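Local atomic coordinates of Exo-poly-alpha-D-galacturonosidase (Thermotoga maritima, PDB entry 3JUR), a protein that probably hydrolyses galacturonic acid linkages of polygalacturonate, the pectin backbone, acting as an exopolygalacturonase of glycoside hydrolase family 28. Residues Val322-Leu328 and Val351-Arg357; Asn346-Ser352 and Asn380-Gly386; Ala413-Val417 and Lys444-Lys448. One frame throughout, in Å; residues are numbered along the deposited sequence.

Contact 1: residues Val322-Leu328 and Val351-Arg357; sequences VERALRL and VSEEVIR
With CG anti to its carbonyl carbon (chi1 -58°), Arg324 runs extended from CG to NE, while the chain of Glu354 bends at chi2 (97°) and swings its carboxylate beside the arginine. Arg324 NE forms a salt bridge with Glu354 OE1 at 2.7 Å, the oxygen lying 17° out of the guanidinium plane. Farther out, Arg324 NH1 bridges to Glu323 OE1 at 2.9 Å, and NH2 gives a hydrogen bond to an in-plane water that donates to Glu354 OE2. Glu353 CG covers one face of the group; Arg327 NH2, on a side chain bridged to Asp261, also lies over a face. A weak bond of 3.3 Å brings Arg357 NH2 to Glu354 OE1; this shared carboxylate, whose OE2 is bridged to Arg391, probably offsets the closeness of Arg324 and Arg357. A leucine in place of Arg324 would probably leave Glu323 OE1 without this cation and let the Glu354 carboxylate drift toward Arg357 and Arg391. Along the main chain the pairing is parallel, with Leu328 N bonded to Arg357 O at 2.8 Å. Two chain corners stacked in this way are typical of successive coils in a right-handed parallel beta-helix, the fold of family 28.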
loop_
_atom_site.group_PDB
_atom_site.type_symbol
_atom_site.label_atom_id
_atom_site.label_comp_id
_atom_site.label_asym_id
_atom_site.label_seq_id
_atom_site.Cartn_x
_atom_site.Cartn_y
_atom_site.Cartn_z
ATOM N N VAL D 322 9.044 22.602 -8.570
ATOM C CA VAL D 322 10.268 22.462 -9.369
ATOM C C VAL D 322 10.166 21.337 -10.392
ATOM O O VAL D 322 9.351 20.422 -10.244
ATOM C CB VAL D 322 11.522 22.251 -8.476
ATOM C CG1 VAL D 322 11.663 23.402 -7.476
ATOM C CG2 VAL D 322 11.480 20.887 -7.745
ATOM N N GLU D 323 10.989 21.401 -11.435
ATOM C CA GLU D 323 10.974 20.343 -12.439
ATOM C C GLU D 323 11.526 19.046 -11.872
ATOM O O GLU D 323 11.007 17.963 -12.173
ATOM C CB GLU D 323 11.761 20.745 -13.689
ATOM C CG GLU D 323 11.068 21.803 -14.542
ATOM C CD GLU D 323 11.824 22.106 -15.833
ATOM O OE1 GLU D 323 12.871 21.472 -16.085
ATOM O OE2 GLU D 323 11.363 22.978 -16.604
ATOM N N ARG D 324 12.588 19.174 -11.072
ATOM C CA ARG D 324 13.310 18.045 -10.496
ATOM C C ARG D 324 13.816 18.411 -9.112
ATOM O O ARG D 324 14.233 19.554 -8.870
ATOM C CB ARG D 324 14.510 17.650 -11.374
ATOM C CG ARG D 324 14.132 17.281 -12.794
ATOM C CD ARG D 324 15.311 17.132 -13.745
ATOM N NE ARG D 324 14.772 17.153 -15.106
ATOM C CZ ARG D 324 14.526 18.258 -15.802
ATOM N NH1 ARG D 324 14.826 19.459 -15.294
ATOM N NH2 ARG D 324 13.993 18.161 -17.011
ATOM N N ALA D 325 13.809 17.440 -8.209
ATOM C CA ALA D 325 14.319 17.676 -6.864
ATOM C C ALA D 325 15.832 17.479 -6.829
ATOM O O ALA D 325 16.571 18.364 -6.385
ATOM C CB ALA D 325 13.618 16.776 -5.849
ATOM N N LEU D 326 16.276 16.315 -7.306
ATOM C CA LEU D 326 17.688 15.954 -7.355
ATOM C C LEU D 326 18.021 15.560 -8.791
ATOM O O LEU D 326 17.351 14.710 -9.385
ATOM C CB LEU D 326 18.000 14.788 -6.401
ATOM C CG LEU D 326 19.423 14.189 -6.421
ATOM C CD1 LEU D 326 20.503 15.204 -5.973
ATOM C CD2 LEU D 326 19.518 12.927 -5.577
ATOM N N ARG D 327 19.069 16.172 -9.330
ATOM C CA ARG D 327 19.448 15.989 -10.722
ATOM C C ARG D 327 20.966 15.847 -10.856
ATOM O O ARG D 327 21.702 16.739 -10.454
ATOM C CB ARG D 327 18.951 17.198 -11.516
ATOM C CG ARG D 327 19.051 17.078 -13.026
ATOM C CD ARG D 327 18.665 18.405 -13.664
ATOM N NE ARG D 327 18.365 18.243 -15.085
ATOM C CZ ARG D 327 18.233 19.253 -15.937
ATOM N NH1 ARG D 327 18.369 20.507 -15.517
ATOM N NH2 ARG D 327 17.966 19.007 -17.212
ATOM N N LEU D 328 21.423 14.717 -11.399
ATOM C CA LEU D 328 22.828 14.542 -11.787
ATOM C C LEU D 328 22.937 14.428 -13.316
ATOM O O LEU D 328 22.263 13.597 -13.936
ATOM C CB LEU D 328 23.462 13.328 -11.085
ATOM C CG LEU D 328 23.849 13.439 -9.596
ATOM C CD1 LEU D 328 22.641 13.599 -8.677
ATOM C CD2 LEU D 328 24.667 12.243 -9.153
ATOM N N VAL D 351 6.397 18.294 -7.914
ATOM C CA VAL D 351 7.444 18.110 -8.922
ATOM C C VAL D 351 6.789 17.859 -10.294
ATOM O O VAL D 351 5.827 17.101 -10.386
ATOM C CB VAL D 351 8.390 16.948 -8.544
ATOM C CG1 VAL D 351 9.431 16.715 -9.636
ATOM C CG2 VAL D 351 9.075 17.217 -7.196
ATOM N N SER D 352 7.288 18.504 -11.349
ATOM C CA SER D 352 6.659 18.375 -12.683
ATOM C C SER D 352 7.311 17.357 -13.646
ATOM O O SER D 352 6.617 16.772 -14.473
ATOM C CB SER D 352 6.522 19.735 -13.366
ATOM O OG SER D 352 7.804 20.293 -13.595
ATOM N N GLU D 353 8.622 17.153 -13.547
ATOM C CA GLU D 353 9.323 16.222 -14.446
ATOM C C GLU D 353 9.761 14.939 -13.741
ATOM O O GLU D 353 9.036 13.946 -13.776
ATOM C CB GLU D 353 10.514 16.902 -15.143
ATOM C CG GLU D 353 10.110 18.070 -16.054
ATOM C CD GLU D 353 9.294 17.626 -17.270
ATOM O OE1 GLU D 353 9.572 16.544 -17.823
ATOM O OE2 GLU D 353 8.370 18.356 -17.674
ATOM N N GLU D 354 10.943 14.956 -13.114
ATOM C CA GLU D 354 11.445 13.787 -12.397
ATOM C C GLU D 354 11.843 14.182 -10.991
ATOM O O GLU D 354 12.524 15.181 -10.809
ATOM C CB GLU D 354 12.658 13.150 -13.102
ATOM C CG GLU D 354 12.450 12.761 -14.560
ATOM C CD GLU D 354 12.956 13.815 -15.545
ATOM O OE1 GLU D 354 13.758 14.694 -15.149
ATOM O OE2 GLU D 354 12.560 13.746 -16.726
ATOM N N VAL D 355 11.432 13.397 -9.999
ATOM C CA VAL D 355 11.804 13.687 -8.625
ATOM C C VAL D 355 13.306 13.468 -8.451
ATOM O O VAL D 355 14.010 14.323 -7.911
ATOM C CB VAL D 355 11.004 12.837 -7.602
ATOM C CG1 VAL D 355 11.460 13.157 -6.175
ATOM C CG2 VAL D 355 9.499 13.058 -7.751
ATOM N N ILE D 356 13.782 12.318 -8.924
ATOM C CA ILE D 356 15.198 11.957 -8.901
ATOM C C ILE D 356 15.636 11.613 -10.332
ATOM O O ILE D 356 15.071 10.724 -10.966
ATOM C CB ILE D 356 15.467 10.767 -7.945
ATOM C CG1 ILE D 356 15.133 11.151 -6.493
ATOM C CG2 ILE D 356 16.915 10.295 -8.053
ATOM C CD1 ILE D 356 14.869 9.945 -5.588
ATOM N N ARG D 357 16.638 12.337 -10.826
ATOM C CA ARG D 357 17.125 12.168 -12.178
ATOM C C ARG D 357 18.635 11.976 -12.197
ATOM O O ARG D 357 19.378 12.813 -11.688
ATOM C CB ARG D 357 16.758 13.387 -13.042
ATOM C CG ARG D 357 17.258 13.301 -14.487
ATOM C CD ARG D 357 16.329 12.441 -15.306
ATOM N NE ARG D 357 16.783 12.200 -16.676
ATOM C CZ ARG D 357 16.590 13.016 -17.710
ATOM N NH1 ARG D 357 17.038 12.667 -18.908
ATOM N NH2 ARG D 357 15.970 14.177 -17.561
HETATM O O HOH W 1 13.189 15.706 -18.140
#

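Contact 2: residues Asn346-Ser352 and Asn380-Gly386; sequences NVAVNVS and NLKATGG
Ala348 and Ala383 stand at the middle of the contact, their CB atoms 4.0 Å apart on one face of a parallel strand pair. The segments 347-349 and 382-384 run only 9° from each other. Backbone bonds alternate along them: Lys382 N to Asn346 O, Ala348 N to Lys382 O at 2.9 Å, and Thr384 N to Ala348 O. Beyond the strands Val351 N reaches back to Thr384 O at 3.0 Å, so the pairing carries on past Asn350, where the first chain bends.

Toward the two ends other groups meet. Leu381, with CG anti to the backbone N (chi1 167°), turns CD1 back to lie 3.6 Å from Asn346 O. Thr384 CG2 is modelled 3.2 Å from Asn350 N, but with chi1 at -105°, far from a staggered value, the exact placing of the group is in some doubt. Gly385 has positive phi, and a side chain there would run into Val351 O.

Further out, the buried amide of Asn346 is satisfied at both ends, OD1 by Asn317 N and ND2 by Ala314 O, which fixes its rotation and ties it to the preceding coil. Lys382 NZ folds back along its own chain to Asn380 OD1 at 2.9 Å, while Asn380 ND2 holds Asp345. The apolar alanine face is covered by Ala325 and Val355. The other face meets a second subunit, whose Val349 and Val347 pack on Val347 and Val349 and whose Thr384 and Lys382 lie on Lys382 and Thr384.

Four backbone hydrogen bonds thus join the two coils, with apolar packing of Ala348 on Ala383 beside them, and the Val347 and Lys382 face offers both apolar and polar groups to subunit packing in the tetramer.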
loop_
_atom_site.group_PDB
_atom_site.type_symbol
_atom_site.label_atom_id
_atom_site.label_comp_id
_atom_site.label_asym_id
_atom_site.label_seq_id
_atom_site.Cartn_x
_atom_site.Cartn_y
_atom_site.Cartn_z
ATOM N N ASN D 346 14.697 15.755 2.844
ATOM C CA ASN D 346 14.154 16.782 1.965
ATOM C C ASN D 346 12.685 16.579 1.669
ATOM O O ASN D 346 12.172 15.465 1.782
ATOM C CB ASN D 346 14.978 16.877 0.682
ATOM C CG ASN D 346 16.403 17.332 0.946
ATOM O OD1 ASN D 346 16.627 18.406 1.492
ATOM N ND2 ASN D 346 17.372 16.514 0.555
ATOM N N VAL D 347 12.007 17.671 1.328
ATOM C CA VAL D 347 10.605 17.640 0.937
ATOM C C VAL D 347 10.489 18.258 -0.452
ATOM O O VAL D 347 11.034 19.331 -0.711
ATOM C CB VAL D 347 9.696 18.417 1.936
ATOM C CG1 VAL D 347 8.252 18.392 1.475
ATOM C CG2 VAL D 347 9.806 17.836 3.347
ATOM N N ALA D 348 9.793 17.570 -1.348
ATOM C CA ALA D 348 9.538 18.091 -2.687
ATOM C C ALA D 348 8.058 17.968 -2.992
ATOM O O ALA D 348 7.504 16.877 -2.972
ATOM C CB ALA D 348 10.377 17.355 -3.725
ATOM N N VAL D 349 7.404 19.094 -3.254
ATOM C CA VAL D 349 5.967 19.075 -3.526
ATOM C C VAL D 349 5.627 19.627 -4.903
ATOM O O VAL D 349 6.174 20.647 -5.328
ATOM C CB VAL D 349 5.114 19.702 -2.348
ATOM C CG1 VAL D 349 5.991 20.276 -1.259
ATOM C CG2 VAL D 349 4.084 20.711 -2.826
ATOM N N ASN D 350 4.754 18.909 -5.609
ATOM C CA ASN D 350 4.353 19.251 -6.982
ATOM C C ASN D 350 5.528 19.307 -7.973
ATOM O O ASN D 350 5.657 20.255 -8.756
ATOM C CB ASN D 350 3.523 20.544 -7.009
ATOM C CG ASN D 350 2.149 20.373 -6.371
ATOM O OD1 ASN D 350 1.502 19.339 -6.529
ATOM N ND2 ASN D 350 1.691 21.396 -5.660
ATOM N N VAL D 351 6.397 18.294 -7.914
ATOM C CA VAL D 351 7.444 18.110 -8.922
ATOM C C VAL D 351 6.789 17.859 -10.294
ATOM O O VAL D 351 5.827 17.101 -10.386
ATOM C CB VAL D 351 8.390 16.948 -8.544
ATOM C CG1 VAL D 351 9.431 16.715 -9.636
ATOM C CG2 VAL D 351 9.075 17.217 -7.196
ATOM N N SER D 352 7.288 18.504 -11.349
ATOM C CA SER D 352 6.659 18.375 -12.683
ATOM C C SER D 352 7.311 17.357 -13.646
ATOM O O SER D 352 6.617 16.772 -14.473
ATOM C CB SER D 352 6.522 19.735 -13.366
ATOM O OG SER D 352 7.804 20.293 -13.595
ATOM N N ASN D 380 14.988 9.614 3.681
ATOM C CA ASN D 380 13.909 10.427 4.263
ATOM C C ASN D 380 13.432 11.544 3.333
ATOM O O ASN D 380 13.255 12.689 3.754
ATOM C CB ASN D 380 14.301 10.980 5.647
ATOM C CG ASN D 380 13.099 11.436 6.459
ATOM O OD1 ASN D 380 12.017 10.853 6.366
ATOM N ND2 ASN D 380 13.283 12.486 7.263
ATOM N N LEU D 381 13.240 11.196 2.061
ATOM C CA LEU D 381 12.618 12.103 1.103
ATOM C C LEU D 381 11.112 11.907 1.136
ATOM O O LEU D 381 10.612 10.776 1.159
ATOM C CB LEU D 381 13.168 11.881 -0.316
ATOM C CG LEU D 381 12.455 12.516 -1.530
ATOM C CD1 LEU D 381 12.538 14.050 -1.494
ATOM C CD2 LEU D 381 13.028 11.972 -2.831
ATOM N N LYS D 382 10.388 13.018 1.178
ATOM C CA LYS D 382 8.947 12.995 1.023
ATOM C C LYS D 382 8.633 13.839 -0.198
ATOM O O LYS D 382 8.968 15.040 -0.246
ATOM C CB LYS D 382 8.253 13.519 2.280
ATOM C CG LYS D 382 8.514 12.642 3.506
ATOM C CD LYS D 382 7.734 13.106 4.709
ATOM C CE LYS D 382 8.545 12.982 5.997
ATOM N NZ LYS D 382 9.209 11.668 6.153
ATOM N N ALA D 383 8.035 13.204 -1.202
ATOM C CA ALA D 383 7.811 13.877 -2.468
ATOM C C ALA D 383 6.476 13.580 -3.106
ATOM O O ALA D 383 5.886 12.507 -2.940
ATOM C CB ALA D 383 8.960 13.596 -3.480
ATOM N N THR D 384 6.036 14.556 -3.880
ATOM C CA THR D 384 4.744 14.541 -4.494
ATOM C C THR D 384 4.919 14.946 -5.967
ATOM O O THR D 384 5.695 15.842 -6.270
ATOM C CB THR D 384 3.811 15.467 -3.662
ATOM O OG1 THR D 384 2.910 14.656 -2.886
ATOM C CG2 THR D 384 3.039 16.405 -4.501
ATOM N N GLY D 385 4.249 14.228 -6.870
ATOM C CA GLY D 385 4.167 14.606 -8.283
ATOM C C GLY D 385 5.259 14.096 -9.207
ATOM O O GLY D 385 6.277 13.581 -8.759
ATOM N N GLY D 386 5.036 14.238 -10.513
ATOM C CA GLY D 386 6.077 13.952 -11.502
ATOM C C GLY D 386 5.677 13.001 -12.617
ATOM O O GLY D 386 4.787 12.171 -12.458
#

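Contact 3: residues Ala413-Val417 and Lys444-Lys448; sequences AKISV and KALLK
A classic beta bulge sets Ser416 and Val417 together against Leu447, where the C-terminal strand runs antiparallel to strand 415-419. Leu447 O receives both N-H groups of the bulge: a weak, bent bond from Ser416 N at 2.9 Å and a straighter one from Val417 N at 3.1 Å (165°). The return bond, Leu447 N to Val417 O, is short and nearly linear at 2.8 Å and 171°, so Leu447 is gripped at both its N-H and its carbonyl. Val417 and Leu447 turn their side chains to the same face of the sheet, and their CB atoms come within 4.0 Å of each other. That face looks onto strand 438-442, where Leu439 and Ile441 pack on Leu447.

The bulge sits at a corner of the chain, at Ser416, as the last coils of the parallel beta-helix give way to an antiparallel edge. Up to strand 415-419 this sheet is built from parallel neighbours, the nearest being 388-393, which bonds to Ile415 and Ser416 on the side away from the C-terminal strand. Within this chain, strand 444-447 is the one antiparallel member of the sheet.

Ile415 and Leu446 meet at a slant. CG of Leu446 lies anti to the backbone N (chi1 -176°), and the side chain carries CD1 to 3.8 Å from Ile415 CG2, and also to 3.6 Å from Val417 O. Ile415 CG2 touches Leu447 O as well, at 3.4 Å. At the chain end Lys448 stretches out, its CG 3.6 Å from Lys414 O. The far edge of strand 444-447 is taken by a third subunit: residues Lys444 to Leu447 pair antiparallel with a strand of that chain, so the sheet continues across the interface, and Glu437 of that subunit packs on Lys448.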
loop_
_atom_site.group_PDB
_atom_site.type_symbol
_atom_site.label_atom_id
_atom_site.label_comp_id
_atom_site.label_asym_id
_atom_site.label_seq_id
_atom_site.Cartn_x
_atom_site.Cartn_y
_atom_site.Cartn_z
ATOM N N ALA D 413 3.571 10.145 -8.897
ATOM C CA ALA D 413 4.431 10.134 -10.070
ATOM C C ALA D 413 3.854 9.137 -11.075
ATOM O O ALA D 413 3.376 8.074 -10.690
ATOM C CB ALA D 413 5.848 9.762 -9.693
ATOM N N LYS D 414 3.880 9.483 -12.357
ATOM C CA LYS D 414 3.298 8.608 -13.372
ATOM C C LYS D 414 4.079 7.298 -13.521
ATOM O O LYS D 414 3.502 6.221 -13.432
ATOM C CB LYS D 414 3.133 9.340 -14.709
ATOM C CG LYS D 414 1.911 10.267 -14.718
ATOM C CD LYS D 414 1.793 11.095 -16.003
ATOM C CE LYS D 414 2.453 12.466 -15.859
ATOM N NZ LYS D 414 2.010 13.372 -16.971
ATOM N N ILE D 415 5.387 7.403 -13.736
ATOM C CA ILE D 415 6.270 6.242 -13.750
ATOM C C ILE D 415 7.080 6.213 -12.452
ATOM O O ILE D 415 7.656 7.228 -12.056
ATOM C CB ILE D 415 7.192 6.268 -14.992
ATOM C CG1 ILE D 415 6.346 6.079 -16.255
ATOM C CG2 ILE D 415 8.292 5.189 -14.895
ATOM C CD1 ILE D 415 7.026 6.485 -17.541
ATOM N N SER D 416 7.093 5.064 -11.778
ATOM C CA SER D 416 7.888 4.907 -10.548
ATOM C C SER D 416 9.386 4.810 -10.829
ATOM O O SER D 416 10.176 5.579 -10.275
ATOM C CB SER D 416 7.423 3.686 -9.747
ATOM O OG SER D 416 6.081 3.850 -9.348
ATOM N N VAL D 417 9.782 3.860 -11.674
ATOM C CA VAL D 417 11.201 3.667 -11.980
ATOM C C VAL D 417 11.440 3.506 -13.489
ATOM O O VAL D 417 10.779 2.706 -14.167
ATOM C CB VAL D 417 11.833 2.465 -11.195
ATOM C CG1 VAL D 417 13.334 2.283 -11.541
ATOM C CG2 VAL D 417 11.673 2.645 -9.688
ATOM N N LYS D 444 18.282 -3.188 -16.411
ATOM C CA LYS D 444 17.261 -2.350 -17.037
ATOM C C LYS D 444 15.921 -2.604 -16.367
ATOM O O LYS D 444 15.613 -3.740 -15.997
ATOM C CB LYS D 444 17.128 -2.670 -18.533
ATOM C CG LYS D 444 18.400 -2.482 -19.349
ATOM C CD LYS D 444 18.170 -2.795 -20.829
ATOM C CE LYS D 444 19.432 -2.528 -21.629
ATOM N NZ LYS D 444 19.251 -2.755 -23.089
ATOM N N ALA D 445 15.122 -1.552 -16.215
ATOM C CA ALA D 445 13.782 -1.715 -15.683
ATOM C C ALA D 445 12.835 -0.559 -16.013
ATOM O O ALA D 445 13.249 0.596 -16.190
ATOM C CB ALA D 445 13.823 -1.976 -14.165
ATOM N N LEU D 446 11.556 -0.895 -16.090
ATOM C CA LEU D 446 10.486 0.087 -16.165
ATOM C C LEU D 446 9.355 -0.331 -15.224
ATOM O O LEU D 446 8.705 -1.363 -15.434
ATOM C CB LEU D 446 9.980 0.252 -17.604
ATOM C CG LEU D 446 8.918 1.331 -17.871
ATOM C CD1 LEU D 446 9.439 2.719 -17.551
ATOM C CD2 LEU D 446 8.434 1.271 -19.316
ATOM N N LEU D 447 9.139 0.472 -14.182
ATOM C CA LEU D 447 8.106 0.195 -13.191
ATOM C C LEU D 447 7.064 1.296 -13.164
ATOM O O LEU D 447 7.383 2.480 -13.011
ATOM C CB LEU D 447 8.708 0.005 -11.791
ATOM C CG LEU D 447 9.188 -1.401 -11.428
ATOM C CD1 LEU D 447 10.501 -1.761 -12.127
ATOM C CD2 LEU D 447 9.336 -1.524 -9.923
ATOM N N LYS D 448 5.818 0.884 -13.317
ATOM C CA LYS D 448 4.684 1.783 -13.281
ATOM C C LYS D 448 3.549 1.113 -12.487
ATOM O O LYS D 448 2.749 1.775 -11.814
ATOM C CB LYS D 448 4.273 2.086 -14.720
ATOM C CG LYS D 448 3.043 2.934 -14.894
ATOM C CD LYS D 448 2.683 3.031 -16.362
ATOM C CE LYS D 448 1.726 4.172 -16.597
ATOM N NZ LYS D 448 1.100 4.076 -17.948
ATOM O OXT LYS D 448 3.389 -0.118 -12.493
#

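How the contacts relate
Contacts 1 and 2 are neighbours along the coils of the beta-helix, with centres about 8 Å apart and Val351 and Ser352 shared between them. Their interior side chains pack together: Val355 CG1 lies 3.7 Å from Ala383 CB, and Ile356 CD1 is 3.9 Å from Leu381 CD2. Contact 2 then hands on to contact 3, some 16 Å away between centres, through a probable hydrogen bond from Lys414 N to Gly386 O at 2.8 Å. Contacts 1 and 3 do not touch, their nearest atoms being about 5 Å apart, but both reach the same sheet, contact 1 among its parallel strands and contact 3 at its antiparallel edge. Contacts 2 and 3 each face a different subunit.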